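Long-range contacts in beta-glucosidase (Saccharopolyspora erythraea D, PDB 5M6G), which probably hydrolyses terminal, non-reducing beta-D-glucosyl residues with release of beta-D-glucose: residues M67-R72 / I85-S90; L306-Y311 / M338-S343. One frame throughout, in Å; residues are numbered along the deposited sequence.

Contact 1 (M67-R72 / I85-S90)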
loop_
_atom_site.group_PDB
_atom_site.type_symbol
_atom_site.label_atom_id
_atom_site.label_comp_id
_atom_site.label_asym_id
_atom_site.label_seq_id
_atom_site.Cartn_x
_atom_site.Cartn_y
_atom_site.Cartn_z
ATOM N N MET A 67 -7.315 22.963 3.713
ATOM C CA MET A 67 -6.183 22.444 2.957
ATOM C C MET A 67 -5.180 21.692 3.827
ATOM O O MET A 67 -4.186 21.183 3.302
ATOM C CB MET A 67 -5.500 23.594 2.214
ATOM C CG MET A 67 -6.397 24.183 1.134
ATOM S SD MET A 67 -5.744 25.686 0.376
ATOM C CE MET A 67 -4.285 25.016 -0.429
ATOM N N VAL A 68 -5.434 21.590 5.128
ATOM C CA VAL A 68 -4.521 20.958 6.076
ATOM C C VAL A 68 -5.001 19.540 6.379
ATOM O O VAL A 68 -6.186 19.318 6.669
ATOM C CB VAL A 68 -4.422 21.789 7.367
ATOM C CG1 VAL A 68 -3.620 21.030 8.425
ATOM C CG2 VAL A 68 -3.802 23.173 7.080
ATOM N N GLN A 69 -4.084 18.574 6.302
ATOM C CA GLN A 69 -4.299 17.243 6.866
ATOM C C GLN A 69 -3.200 17.016 7.892
ATOM O O GLN A 69 -2.019 16.925 7.532
ATOM C CB GLN A 69 -4.290 16.155 5.794
ATOM C CG GLN A 69 -4.548 14.749 6.360
ATOM C CD GLN A 69 -4.405 13.693 5.296
ATOM O OE1 GLN A 69 -3.308 13.430 4.828
ATOM N NE2 GLN A 69 -5.522 13.115 4.874
ATOM N N VAL A 70 -3.581 16.946 9.169
ATOM C CA VAL A 70 -2.623 16.877 10.264
ATOM C C VAL A 70 -2.651 15.484 10.876
ATOM O O VAL A 70 -3.715 14.860 10.993
ATOM C CB VAL A 70 -2.885 17.976 11.324
ATOM C CG1 VAL A 70 -4.228 17.787 12.070
ATOM C CG2 VAL A 70 -1.720 18.057 12.294
ATOM N N GLU A 71 -1.472 14.994 11.256
ATOM C CA GLU A 71 -1.364 13.684 11.880
ATOM C C GLU A 71 -1.906 13.751 13.305
ATOM O O GLU A 71 -1.655 14.713 14.035
ATOM C CB GLU A 71 0.096 13.223 11.865
ATOM C CG GLU A 71 0.298 11.715 11.755
ATOM C CD GLU A 71 0.031 10.982 13.057
ATOM O OE1 GLU A 71 0.372 11.523 14.128
ATOM O OE2 GLU A 71 -0.519 9.863 13.004
ATOM N N ARG A 72 -2.654 12.717 13.698
ATOM C CA ARG A 72 -3.465 12.789 14.914
ATOM C C ARG A 72 -2.633 13.070 16.164
ATOM O O ARG A 72 -3.139 13.684 17.107
ATOM C CB ARG A 72 -4.249 11.492 15.094
ATOM C CG ARG A 72 -3.338 10.262 15.072
ATOM C CD ARG A 72 -4.057 8.994 15.540
ATOM N NE ARG A 72 -4.319 8.987 16.979
ATOM C CZ ARG A 72 -3.448 8.561 17.887
ATOM N NH1 ARG A 72 -2.261 8.122 17.503
ATOM N NH2 ARG A 72 -3.764 8.574 19.178
ATOM N N ILE A 85 -9.501 22.722 10.715
ATOM C CA ILE A 85 -8.658 21.879 9.874
ATOM C C ILE A 85 -9.524 20.901 9.089
ATOM O O ILE A 85 -10.540 20.397 9.583
ATOM C CB ILE A 85 -7.604 21.186 10.757
ATOM C CG1 ILE A 85 -6.452 22.165 11.020
ATOM C CG2 ILE A 85 -7.104 19.866 10.146
ATOM C CD1 ILE A 85 -5.635 21.847 12.234
ATOM N N GLY A 86 -9.143 20.648 7.834
ATOM C CA GLY A 86 -10.001 19.871 6.960
ATOM C C GLY A 86 -9.863 18.371 7.115
ATOM O O GLY A 86 -10.810 17.629 6.839
ATOM N N SER A 87 -8.710 17.897 7.569
ATOM C CA SER A 87 -8.488 16.465 7.564
ATOM C C SER A 87 -7.517 16.084 8.662
ATOM O O SER A 87 -6.684 16.891 9.081
ATOM C CB SER A 87 -7.947 16.006 6.203
ATOM O OG SER A 87 -7.781 14.599 6.179
ATOM N N VAL A 88 -7.633 14.831 9.110
ATOM C CA VAL A 88 -6.669 14.210 10.006
ATOM C C VAL A 88 -6.278 12.873 9.395
ATOM O O VAL A 88 -7.065 12.252 8.673
ATOM C CB VAL A 88 -7.247 14.038 11.431
ATOM C CG1 VAL A 88 -6.288 13.281 12.344
ATOM C CG2 VAL A 88 -7.582 15.408 12.040
ATOM N N LEU A 89 -5.040 12.440 9.652
ATOM C CA LEU A 89 -4.611 11.101 9.267
ATOM C C LEU A 89 -3.994 10.393 10.462
ATOM O O LEU A 89 -3.542 11.017 11.427
ATOM C CB LEU A 89 -3.590 11.087 8.103
ATOM C CG LEU A 89 -2.121 11.413 8.421
ATOM C CD1 LEU A 89 -1.161 10.695 7.468
ATOM C CD2 LEU A 89 -1.854 12.914 8.380
ATOM N N SER A 90 -4.009 9.066 10.392
ATOM C CA SER A 90 -3.118 8.241 11.191
ATOM C C SER A 90 -1.947 7.865 10.301
ATOM O O SER A 90 -2.144 7.254 9.245
ATOM C CB SER A 90 -3.818 6.984 11.715
ATOM O OG SER A 90 -4.607 7.271 12.845
#
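Gln69, Val70 and Glu71 pair in parallel with Ser87, Val88 and Leu89, making a beta-alpha-beta unit whose connection carries helix 77-82. The unit belongs to the N-terminal domain of TIM-barrel type, and its strand axes approach to 4.4 Å at 34°. It illustrates how parallel neighbours are joined twice, by backbone bonds between the strands and by side chains on the sheet faces. The backbone of 67-72 accepts and donates in turn: Val68 O takes a weak bond from Ser87 N, Val70 N gives one to Ser87 O at 3.1 Å, Val70 O receives Leu89 N, and Arg72 N closes the series on Leu89 O.

Gln69, Glu71, Ser87 and Leu89 share one face of the sheet. Gln69 has CG anti to the backbone N (chi1 -179°) and an extended chain beyond it. Its NE2 donates to Ser87 OG at 3.0 Å, the hydroxyl oxygen lying in the plane of the amide. Ser87 OG is also bonded to Ile125 O, so the hydroxyl links three neighbouring strands. Gln69 CG lies 3.8 Å from Leu89 CD2, the two side chains crossing at about a right angle. An alanine in place of Gln69 would probably leave Ser87 OG without its amide donor and open a gap beside the Leu89 methyl. Leu89, which touches the bound sorbitol, lays CD2 against the backbone of Glu71, 3.6 Å from Glu71 CA.

On the face of Val70 and Val88, Val70 CG1 meets Ile85 CG2 at 4.0 Å. From outside the two segments, Lys73, Gly91 and Ser94 hold the carboxylate of Glu71, while Tyr126 OH and Ser94 O are hydrogen-bonded to Ser90 OG. Arg72 CD rests 3.2 Å from that same Ser90 OG.

Contact 2 (L306-Y311 / M338-S343). With SOR (sorbitol), chain L.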
loop_
_atom_site.group_PDB
_atom_site.type_symbol
_atom_site.label_atom_id
_atom_site.label_comp_id
_atom_site.label_asym_id
_atom_site.label_seq_id
_atom_site.Cartn_x
_atom_site.Cartn_y
_atom_site.Cartn_z
ATOM N N LEU A 306 -9.037 15.264 -5.603
ATOM C CA LEU A 306 -8.264 15.908 -4.548
ATOM C C LEU A 306 -6.802 15.495 -4.677
ATOM O O LEU A 306 -6.481 14.314 -4.519
ATOM C CB LEU A 306 -8.829 15.491 -3.187
ATOM C CG LEU A 306 -8.482 16.186 -1.872
ATOM C CD1 LEU A 306 -9.429 15.650 -0.795
ATOM C CD2 LEU A 306 -7.034 15.964 -1.479
ATOM N N VAL A 307 -5.916 16.458 -4.932
ATOM C CA VAL A 307 -4.480 16.187 -4.976
ATOM C C VAL A 307 -3.894 16.437 -3.590
ATOM O O VAL A 307 -3.945 17.561 -3.073
ATOM C CB VAL A 307 -3.777 17.052 -6.032
ATOM C CG1 VAL A 307 -2.281 16.752 -6.034
ATOM C CG2 VAL A 307 -4.396 16.806 -7.389
ATOM N N VAL A 308 -3.325 15.395 -2.985
ATOM C CA VAL A 308 -2.777 15.490 -1.637
ATOM C C VAL A 308 -1.266 15.302 -1.696
ATOM O O VAL A 308 -0.754 14.527 -2.514
ATOM C CB VAL A 308 -3.449 14.469 -0.693
ATOM C CG1 VAL A 308 -3.173 13.038 -1.143
ATOM C CG2 VAL A 308 -3.021 14.694 0.759
ATOM N N SER A 309 -0.548 16.031 -0.838
ATOM C CA SER A 309 0.892 15.856 -0.725
ATOM C C SER A 309 1.226 14.565 0.027
ATOM O O SER A 309 0.373 13.959 0.683
ATOM C CB SER A 309 1.530 17.047 -0.001
ATOM O OG SER A 309 1.490 16.880 1.414
ATOM N N ASP A 310 2.489 14.138 -0.085
ATOM C CA ASP A 310 2.999 13.116 0.817
ATOM C C ASP A 310 3.381 13.771 2.143
ATOM O O ASP A 310 3.307 14.993 2.317
ATOM C CB ASP A 310 4.180 12.361 0.189
ATOM C CG ASP A 310 4.302 10.915 0.702
ATOM O OD1 ASP A 310 3.889 10.629 1.858
ATOM O OD2 ASP A 310 4.813 10.058 -0.059
ATOM N N TYR A 311 3.808 12.937 3.084
ATOM C CA TYR A 311 3.913 13.290 4.496
ATOM C C TYR A 311 5.114 14.200 4.722
ATOM O O TYR A 311 6.254 13.790 4.483
ATOM C CB TYR A 311 4.035 11.995 5.294
ATOM C CG TYR A 311 3.979 12.069 6.798
ATOM C CD1 TYR A 311 5.142 12.158 7.557
ATOM C CD2 TYR A 311 2.759 11.957 7.474
ATOM C CE1 TYR A 311 5.087 12.171 8.956
ATOM C CE2 TYR A 311 2.698 11.974 8.862
ATOM C CZ TYR A 311 3.859 12.081 9.596
ATOM O OH TYR A 311 3.783 12.092 10.973
ATOM N N MET A 338 -4.244 19.578 -0.816
ATOM C CA MET A 338 -4.246 19.303 0.613
ATOM C C MET A 338 -2.844 18.892 1.031
ATOM O O MET A 338 -2.154 18.176 0.301
ATOM C CB MET A 338 -5.251 18.202 0.968
ATOM C CG MET A 338 -5.245 17.814 2.442
ATOM S SD MET A 338 -6.620 16.737 2.873
ATOM C CE MET A 338 -7.951 17.935 3.034
ATOM N N PHE A 339 -2.422 19.340 2.207
ATOM C CA PHE A 339 -1.037 19.178 2.622
ATOM C C PHE A 339 -0.961 18.323 3.873
ATOM O O PHE A 339 -1.507 18.681 4.925
ATOM C CB PHE A 339 -0.380 20.545 2.787
ATOM C CG PHE A 339 -0.247 21.244 1.477
ATOM C CD1 PHE A 339 -1.330 21.914 0.929
ATOM C CD2 PHE A 339 0.913 21.114 0.731
ATOM C CE1 PHE A 339 -1.227 22.500 -0.320
ATOM C CE2 PHE A 339 1.024 21.700 -0.501
ATOM C CZ PHE A 339 -0.040 22.387 -1.031
ATOM N N MET A 340 -0.306 17.176 3.729
ATOM C CA MET A 340 -0.196 16.178 4.782
ATOM C C MET A 340 1.015 16.518 5.637
ATOM O O MET A 340 2.138 16.582 5.123
ATOM C CB MET A 340 -0.054 14.785 4.167
ATOM C CG MET A 340 -0.006 13.647 5.179
ATOM S SD MET A 340 0.472 12.104 4.360
ATOM C CE MET A 340 -0.863 11.905 3.194
ATOM N N MET A 341 0.797 16.749 6.931
ATOM C CA MET A 341 1.872 17.217 7.793
ATOM C C MET A 341 1.811 16.518 9.146
ATOM O O MET A 341 0.731 16.179 9.642
ATOM C CB MET A 341 1.812 18.743 7.961
ATOM C CG MET A 341 0.533 19.255 8.627
ATOM S SD MET A 341 0.424 21.058 8.413
ATOM C CE MET A 341 0.023 21.179 6.659
ATOM N N SER A 342 2.996 16.315 9.738
ATOM C CA SER A 342 3.118 15.643 11.030
ATOM C C SER A 342 2.811 16.564 12.198
ATOM O O SER A 342 2.552 16.075 13.304
ATOM C CB SER A 342 4.528 15.073 11.208
ATOM O OG SER A 342 5.516 16.095 11.174
ATOM N N SER A 343 2.859 17.876 11.971
ATOM C CA SER A 343 2.644 18.898 12.984
ATOM C C SER A 343 2.743 20.247 12.293
ATOM O O SER A 343 2.862 20.302 11.062
ATOM C CB SER A 343 3.679 18.801 14.102
ATOM O OG SER A 343 4.983 19.021 13.571
HETATM C C1 SOR L . 2.895 6.998 1.388
HETATM C C2 SOR L . 2.122 6.932 2.694
HETATM C C3 SOR L . 2.820 7.814 3.725
HETATM C C4 SOR L . 2.312 7.519 5.134
HETATM C C5 SOR L . 3.307 7.922 6.226
HETATM C C6 SOR L . 2.870 7.266 7.532
HETATM O O1 SOR L . 2.650 5.853 0.609
HETATM O O2 SOR L . 0.794 7.379 2.485
HETATM O O3 SOR L . 2.568 9.156 3.401
HETATM O O4 SOR L . 1.082 8.183 5.347
HETATM O O5 SOR L . 4.639 7.542 5.903
HETATM O O6 SOR L . 3.932 7.263 8.463
#
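Leu306 touches Met338 where two successive strands of the TIM-barrel-type domain, 306-308 and 339-341, run side by side in nearly the same direction; Leu306 CD2 packs 3.8 Å from Met338 CB. The backbones then lock through a single bridge. Val307 O accepts Met338 N at 3.0 Å, and Ser309 N returns a bond to Met338 O at 2.9 Å. Between them, Val308 CG2 packs against the aliphatic part of Met338 and the methyl of Met340.

Ser309 exemplifies a side chain standing in for the backbone where strand pairing stops. Its OG, set between the backbone N and the carbonyl carbon (chi1 86°), accepts Met340 N at 2.9 Å and donates to Asp310 O at 2.8 Å. The hydroxyl thus takes the place a backbone carbonyl would have in the pairing, and Ser309 O itself is buried with no partner in the model. The CB of Asp310 is directed away from 338-343, and its carboxylate meets the sorbitol: OD1 accepts sorbitol O3 at 2.5 Å and also the amide N-H of Tyr311, whereas OD2 binds a glycerol probably left from crystallisation.

At Tyr311, Met340 SD sits at the edge of the phenol ring, 5.2 Å from the ring centroid and 86° off its normal, a Met-aromatic contact made by two residues that both line the sorbitol pocket. Ser342 N lies over one face of the same ring, offset toward the rim. At the far end of the phenol, Tyr311 OH comes within 3.1 Å of Ser342 CB, while Ser342 OG is hydrogen-bonded to Asp312 OD2.

Followed from the N terminus, the chain first closes a short loop at contact 1, with helix 77-82 lying between its strands. It then runs through the strands 125-128, 176-177, 229-233 and 273-276 before contact 2 closes a second, longer loop that holds helix 325-334. The two loops come in series, neither enclosing the other. Their meeting is lateral: strand 339-341 lies beside 68-71, which sets a late strand of the domain against its first. Met67 O and Gln69 O probably accept Phe339 N and Met341 N there, and Glu71 CG packs on Tyr311 OH. Contacts 1 and 2 thereby tie 87-90, 68-71, 339-341 and 306-308 together beside the sorbitol pocket.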